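Local coordinates for putative capsular polysaccharide biosynthesis protein (Streptococcus pneumoniae serotype 4, PDB 6EWJ) that probably transfers an amino group to a nucleotide-linked sugar using pyridoxal phosphate, as an aminotransferase of the DegT/DnrJ/EryC1 family acting in teichoic acid biosynthesis, at residues Lys41-Leu45 with Ser272-Val276; Val59-Ser63 with Lys263-Thr267. One frame throughout, in Å; residues are numbered along the deposited sequence.

Interaction 1 (Lys41-Leu45 with Ser272-Val276); sequences KTKEL and SLGLV
Helix-helix packing at a glycine is illustrated by two helices of this PLP-dependent aminotransferase fold, 40-53 and 268-299. Residues 41-45 and 272-276 are helical throughout; the axes of these short segments run in roughly the same direction, crossing at +35° with a closest approach of 9.2 Å. The register pairs Lys41 with Ser272 (CA-CA 6.4 Å) and Leu45 with Leu275 (CA-CA 5.9 Å). Apolar contact dominates: Leu275 (m, t) reaches over helix 40-53, its CD2 3.7 Å from Leu45 CA and 4.0 Å from Glu44 CG, its CD1 4.1 Å from Lys41 CB. Lys41 (m, t, t) brings its CD within 3.1 Å of Ser272 OG. The polar ends of both turn to helix 21-31, Lys41 NZ in a salt bridge with Asp29 and Ser272 OG hydrogen-bonded to Thr30, while Glu44 pairs with Arg47 on its own helix. An ideal CB built on Gly274 would clash, 2.7 Å from Leu45 CD2. Both Leu45 (t, p) methyls face Gly274, CD1 3.8 Å from its C and CD2 4.1 Å from its CA.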
# COMPACT_ATOMS: atom_id res chain seq x y z
N LYS A 41 15.21 -5.77 -9.30
CA LYS A 41 14.79 -4.65 -10.16
C LYS A 41 14.37 -3.42 -9.38
O LYS A 41 14.69 -2.30 -9.77
CB LYS A 41 13.69 -5.08 -11.15
CG LYS A 41 14.18 -6.13 -12.15
CD LYS A 41 13.28 -6.14 -13.38
CE LYS A 41 13.40 -7.34 -14.31
NZ LYS A 41 14.77 -7.83 -14.41
N THR A 42 13.68 -3.62 -8.26
CA THR A 42 13.34 -2.49 -7.38
C THR A 42 14.60 -1.78 -6.82
O THR A 42 14.68 -0.58 -6.88
CB THR A 42 12.32 -2.89 -6.28
OG1 THR A 42 11.10 -3.29 -6.90
CG2 THR A 42 12.01 -1.73 -5.34
N LYS A 43 15.59 -2.55 -6.39
CA LYS A 43 16.86 -2.00 -5.90
C LYS A 43 17.59 -1.27 -7.04
O LYS A 43 18.08 -0.18 -6.85
CB LYS A 43 17.75 -3.07 -5.22
CG LYS A 43 17.05 -3.89 -4.12
CD LYS A 43 16.12 -3.08 -3.21
CE LYS A 43 15.58 -3.89 -2.03
NZ LYS A 43 14.52 -3.22 -1.22
N GLU A 44 17.57 -1.82 -8.24
CA GLU A 44 18.24 -1.19 -9.40
C GLU A 44 17.49 0.09 -9.75
O GLU A 44 18.13 1.09 -10.04
CB GLU A 44 18.31 -2.15 -10.59
CG GLU A 44 18.97 -1.62 -11.87
CD GLU A 44 20.47 -1.34 -11.76
OE1 GLU A 44 21.10 -1.59 -10.70
OE2 GLU A 44 21.04 -0.82 -12.74
N LEU A 45 16.16 0.09 -9.65
CA LEU A 45 15.39 1.32 -9.95
C LEU A 45 15.71 2.46 -8.97
O LEU A 45 15.92 3.60 -9.38
CB LEU A 45 13.89 1.09 -10.04
CG LEU A 45 13.05 2.36 -10.35
CD1 LEU A 45 13.40 3.02 -11.69
CD2 LEU A 45 11.58 2.04 -10.26
N SER A 272 9.97 -2.83 -13.07
CA SER A 272 10.26 -3.17 -14.48
C SER A 272 9.79 -2.03 -15.40
O SER A 272 10.53 -1.56 -16.26
CB SER A 272 9.65 -4.51 -14.88
OG SER A 272 10.41 -5.60 -14.38
N LEU A 273 8.55 -1.59 -15.19
CA LEU A 273 8.01 -0.46 -15.91
C LEU A 273 8.87 0.76 -15.71
O LEU A 273 9.20 1.45 -16.68
CB LEU A 273 6.56 -0.19 -15.47
CG LEU A 273 5.50 -1.27 -15.76
CD1 LEU A 273 4.17 -0.81 -15.10
CD2 LEU A 273 5.33 -1.49 -17.22
N GLY A 274 9.27 1.00 -14.47
CA GLY A 274 10.08 2.13 -14.11
C GLY A 274 11.43 2.17 -14.77
O GLY A 274 11.85 3.21 -15.22
N LEU A 275 12.09 1.03 -14.88
CA LEU A 275 13.44 0.99 -15.48
C LEU A 275 13.41 1.45 -16.94
O LEU A 275 14.32 2.17 -17.40
CB LEU A 275 14.03 -0.41 -15.38
CG LEU A 275 14.40 -0.91 -13.99
CD1 LEU A 275 14.73 -2.40 -14.02
CD2 LEU A 275 15.57 -0.14 -13.39
N VAL A 276 12.42 0.95 -17.67
CA VAL A 276 12.25 1.25 -19.08
C VAL A 276 11.79 2.71 -19.26
O VAL A 276 12.33 3.43 -20.11
CB VAL A 276 11.25 0.26 -19.76
CG1 VAL A 276 10.92 0.71 -21.18
CG2 VAL A 276 11.88 -1.11 -19.81

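Interaction 2 (Val59-Ser63 with Lys263-Thr267); sequences VCLNS and KCNMT
Met266 is extended at chi1 and chi2 (t, t) before turning at chi3 (m), which places its SD 3.8 Å from Cys60 CB and its CE 3.4 Å from Leu61 O. Leu61 (m, t) directs its CA-CB bond away overall, yet its CD2 lies 4.3 Å from the SG of Cys264 (p). Asn62 (p) brings OD1 to 3.6 Å from Cys264 CB. Ser63 and Thr267, both p, N-cap helices 64-74 and 268-299 through Ala66 N and Met270 N. Within this chain, strand 59-61 edges the central mixed sheet of the aminotransferase fold; 263-267 is irregular, and CA 60 to 62 runs 119° from CA 263 to 266. Leu61 and Met266 have the nearest CA atoms, 4.6 Å apart. With one direct hydrogen bond, Asn62 N to Cys264 O (2.8 Å, 138°), waters fill the gaps: one links Met266 N (3.0 Å) to Cys60 O (2.6 Å), another Asn62 ND2 (3.1 Å) to Asn265 O (2.7 Å). Lys263 NZ donates to Asn265 OD1 (2.9 Å); Asn265 ND2 hydrogen-bonds Thr38 and Glu211 of the second subunit.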
# COMPACT_ATOMS: atom_id res chain seq x y z
N VAL A 59 13.91 5.33 -1.97
CA VAL A 59 13.04 4.25 -1.45
C VAL A 59 11.82 4.21 -2.35
O VAL A 59 11.04 5.17 -2.40
CB VAL A 59 12.61 4.50 -0.02
CG1 VAL A 59 11.71 3.36 0.48
CG2 VAL A 59 13.81 4.68 0.87
N CYS A 60 11.72 3.16 -3.14
CA CYS A 60 10.65 3.02 -4.11
C CYS A 60 9.50 2.34 -3.37
O CYS A 60 9.72 1.37 -2.63
CB CYS A 60 11.05 2.19 -5.29
SG CYS A 60 11.90 3.13 -6.55
N LEU A 61 8.30 2.91 -3.53
CA LEU A 61 7.13 2.46 -2.79
C LEU A 61 5.92 2.40 -3.73
O LEU A 61 6.01 2.68 -4.95
CB LEU A 61 6.88 3.42 -1.64
CG LEU A 61 7.98 3.67 -0.60
CD1 LEU A 61 7.70 4.90 0.24
CD2 LEU A 61 8.14 2.47 0.27
N ASN A 62 4.75 2.07 -3.18
CA ASN A 62 3.56 1.83 -4.05
C ASN A 62 2.71 3.04 -4.43
O ASN A 62 1.79 2.90 -5.23
CB ASN A 62 2.65 0.70 -3.50
CG ASN A 62 1.88 1.10 -2.24
OD1 ASN A 62 1.81 2.29 -1.85
ND2 ASN A 62 1.31 0.10 -1.57
N SER A 63 3.05 4.21 -3.88
CA SER A 63 2.40 5.47 -4.21
C SER A 63 3.22 6.61 -3.65
O SER A 63 4.06 6.39 -2.73
CB SER A 63 0.94 5.59 -3.68
OG SER A 63 0.90 5.81 -2.28
N LYS A 263 2.58 -1.43 4.80
CA LYS A 263 2.69 -2.39 3.74
C LYS A 263 2.56 -1.58 2.48
O LYS A 263 1.47 -1.44 1.92
CB LYS A 263 1.59 -3.48 3.92
CG LYS A 263 1.57 -4.56 2.89
CD LYS A 263 2.94 -5.21 2.68
CE LYS A 263 2.89 -6.32 1.64
NZ LYS A 263 4.23 -6.68 1.10
N CYS A 264 3.69 -1.02 2.02
CA CYS A 264 3.67 -0.21 0.83
C CYS A 264 4.89 -0.29 -0.03
O CYS A 264 5.21 0.66 -0.75
CB CYS A 264 3.37 1.25 1.21
SG CYS A 264 4.46 1.92 2.46
N ASN A 265 5.50 -1.46 -0.06
CA ASN A 265 6.65 -1.77 -0.93
C ASN A 265 6.26 -1.84 -2.40
O ASN A 265 5.07 -1.99 -2.73
CB ASN A 265 7.28 -3.12 -0.52
CG ASN A 265 6.29 -4.25 -0.56
OD1 ASN A 265 5.22 -4.19 0.11
ND2 ASN A 265 6.59 -5.31 -1.28
N MET A 266 7.26 -1.58 -3.26
CA MET A 266 7.16 -1.68 -4.73
C MET A 266 7.55 -3.05 -5.22
O MET A 266 8.57 -3.63 -4.76
CB MET A 266 8.06 -0.63 -5.42
CG MET A 266 7.87 -0.66 -6.92
SD MET A 266 8.90 0.42 -7.90
CE MET A 266 7.91 1.91 -7.64
N THR A 267 6.74 -3.61 -6.13
CA THR A 267 7.05 -4.89 -6.70
C THR A 267 8.03 -4.70 -7.88
O THR A 267 8.07 -3.63 -8.51
CB THR A 267 5.81 -5.59 -7.26
OG1 THR A 267 5.25 -4.80 -8.31
CG2 THR A 267 4.73 -5.85 -6.20
O HOH W 1 10.01 -1.14 -2.05
O HOH W 2 2.43 -2.58 -2.63

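In the fold
The two contacts show how one pair of distant chain regions can be joined twice. Helix 40-53 leads into strand 58-61, and the 263-267 loop leads into helix 268-299, so interaction 1 joins the helices and interaction 2 the strand and loop beside them. Their centres are 12 Å apart, and the order along the chain is 41-45, 59-63, 263-267, 272-276. Leu45 bridges them: its CD2 lies 3.9 Å from both Cys60 SG and Met266 SD. Segment 59-63 directly precedes Ala64 and Thr65, which bind pyridoxal phosphate in another structure of this protein; here none is bound. Five residues of interaction 2 come within reach of the second subunit, but only Leu273 of interaction 1.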